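Local coordinates for protein putative oxidoreductase yhhX (Escherichia coli K-12, PDB 3F4L) that is probably an NADP-dependent oxidoreductase of the Gfo/Idh/MocA family, possibly acting as a scyllo-inositol dehydrogenase, at residues Cys5-Phe10 and Val70-Ala75. Numbering follows the deposited sequence.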
loop_
_atom_site.group_PDB
_atom_site.type_symbol
_atom_site.label_atom_id
_atom_site.label_comp_id
_atom_site.label_asym_id
_atom_site.label_seq_id
_atom_site.Cartn_x
_atom_site.Cartn_y
_atom_site.Cartn_z
ATOM N N CYS A 5 28.137 31.322 10.282
ATOM C CA CYS A 5 26.808 30.929 10.705
ATOM C C CYS A 5 26.792 30.755 12.214
ATOM O O CYS A 5 27.837 30.844 12.874
ATOM C CB CYS A 5 26.393 29.631 10.005
ATOM S SG CYS A 5 27.479 28.200 10.311
ATOM N N ALA A 6 25.607 30.521 12.761
ATOM C CA ALA A 6 25.460 30.323 14.191
ATOM C C ALA A 6 24.288 29.398 14.478
ATOM O O ALA A 6 23.301 29.383 13.751
ATOM C CB ALA A 6 25.260 31.662 14.889
ATOM N N PHE A 7 24.396 28.618 15.544
ATOM C CA PHE A 7 23.318 27.715 15.892
ATOM C C PHE A 7 22.596 28.115 17.153
ATOM O O PHE A 7 23.215 28.535 18.132
ATOM C CB PHE A 7 23.839 26.287 16.081
ATOM C CG PHE A 7 24.282 25.640 14.821
ATOM C CD1 PHE A 7 25.523 25.935 14.270
ATOM C CD2 PHE A 7 23.439 24.753 14.156
ATOM C CE1 PHE A 7 25.918 25.353 13.064
ATOM C CE2 PHE A 7 23.820 24.165 12.956
ATOM C CZ PHE A 7 25.058 24.463 12.408
ATOM N N ILE A 8 21.273 28.002 17.114
ATOM C CA ILE A 8 20.458 28.263 18.286
ATOM C C ILE A 8 20.087 26.854 18.723
ATOM O O ILE A 8 19.245 26.197 18.097
ATOM C CB ILE A 8 19.158 29.015 17.958
ATOM C CG1 ILE A 8 19.465 30.321 17.220
ATOM C CG2 ILE A 8 18.397 29.291 19.244
ATOM C CD1 ILE A 8 20.370 31.239 17.961
ATOM N N GLY A 9 20.735 26.386 19.781
ATOM C CA GLY A 9 20.478 25.053 20.279
ATOM C C GLY A 9 21.699 24.181 20.071
ATOM O O GLY A 9 22.334 24.215 19.014
ATOM N N PHE A 10 22.046 23.398 21.082
ATOM C CA PHE A 10 23.201 22.524 20.966
ATOM C C PHE A 10 22.862 21.131 21.480
ATOM O O PHE A 10 23.518 20.614 22.375
ATOM C CB PHE A 10 24.386 23.103 21.748
ATOM C CG PHE A 10 25.686 22.391 21.490
ATOM C CD1 PHE A 10 26.120 22.165 20.192
ATOM C CD2 PHE A 10 26.492 21.977 22.547
ATOM C CE1 PHE A 10 27.341 21.539 19.942
ATOM C CE2 PHE A 10 27.716 21.351 22.308
ATOM C CZ PHE A 10 28.137 21.134 20.997
ATOM N N VAL A 70 20.874 28.911 12.460
ATOM C CA VAL A 70 20.213 27.604 12.373
ATOM C C VAL A 70 19.495 27.304 13.691
ATOM O O VAL A 70 20.133 27.114 14.712
ATOM C CB VAL A 70 21.247 26.509 12.074
ATOM C CG1 VAL A 70 20.556 25.167 11.810
ATOM C CG2 VAL A 70 22.085 26.924 10.880
ATOM N N VAL A 71 18.167 27.267 13.655
ATOM C CA VAL A 71 17.364 27.024 14.848
ATOM C C VAL A 71 17.126 25.532 15.073
ATOM O O VAL A 71 16.422 24.884 14.297
ATOM C CB VAL A 71 16.019 27.740 14.731
ATOM C CG1 VAL A 71 15.239 27.588 16.019
ATOM C CG2 VAL A 71 16.249 29.212 14.397
ATOM N N CYS A 72 17.724 25.006 16.137
ATOM C CA CYS A 72 17.629 23.586 16.481
ATOM C C CYS A 72 17.139 23.367 17.901
ATOM O O CYS A 72 17.465 22.356 18.510
ATOM C CB CYS A 72 18.997 22.924 16.366
ATOM S SG CYS A 72 19.847 23.245 14.837
ATOM N N THR A 73 16.381 24.318 18.434
ATOM C CA THR A 73 15.857 24.204 19.793
ATOM C C THR A 73 14.586 23.365 19.793
ATOM O O THR A 73 14.304 22.632 18.842
ATOM C CB THR A 73 15.514 25.593 20.395
ATOM O OG1 THR A 73 14.604 26.289 19.524
ATOM C CG2 THR A 73 16.780 26.424 20.596
ATOM N N HIS A 74 13.824 23.483 20.872
ATOM C CA HIS A 74 12.572 22.765 21.014
ATOM C C HIS A 74 11.577 23.315 19.999
ATOM O O HIS A 74 11.493 24.529 19.786
ATOM C CB HIS A 74 12.032 22.954 22.431
ATOM C CG HIS A 74 10.801 22.154 22.723
ATOM N ND1 HIS A 74 9.618 22.329 22.037
ATOM C CD2 HIS A 74 10.566 21.182 23.637
ATOM C CE1 HIS A 74 8.708 21.499 22.515
ATOM N NE2 HIS A 74 9.257 20.792 23.486
ATOM N N ALA A 75 10.822 22.419 19.378
ATOM C CA ALA A 75 9.829 22.799 18.378
ATOM C C ALA A 75 9.032 24.055 18.742
ATOM O O ALA A 75 8.845 24.947 17.910
ATOM C CB ALA A 75 8.869 21.632 18.141
#
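Three backbone hydrogen bonds define a parallel ladder between 5-10 and 70-75. V70 N donates to A6 O at 2.8 Å (N-H...O 166°) and I8 N to V70 O at 2.8 Å (175°), so V70 bonds through both N and O to the residues on either side of F7, as in a parallel bridge. Beyond the last bridge, I8 with V71, the C72 N to I8 O bond (2.8 Å) carries the pairing into the loop, nearly along the C=O axis.

Apolar contact divides between the two faces. On one, F7 and V70 stand side by side: F7 CD2 comes within 3.5 Å of V70 CB, and V70 CG2 sits over one face of the ring, offset toward the rim, a CH-pi contact 24° off the normal. C72 SG meets the same ring in its plane, 4.0 Å from F7 CD2, a sulfur-aromatic edge contact. An alanine in place of F7 would remove the ring, and with it the V70 and C72 contacts, and would probably loosen the packing on this side of the sheet. On the face of I8 and V71, I8 CG2 also reaches T73 CG2 in the loop after the strand, at 3.6 Å.

G9 lies close to the turning chain: a CB there would fall 2.9 Å from C72 C, a clash that fits glycine.

These are the adjacent central strands 3-8 and 66-71 of the Rossmann-fold sheet. Helix 12-22 packs on F7 through L19, helix 78-87 on I8, V71 and T73 through Y81, while strand 29-35 pairs with the far edge of 3-8.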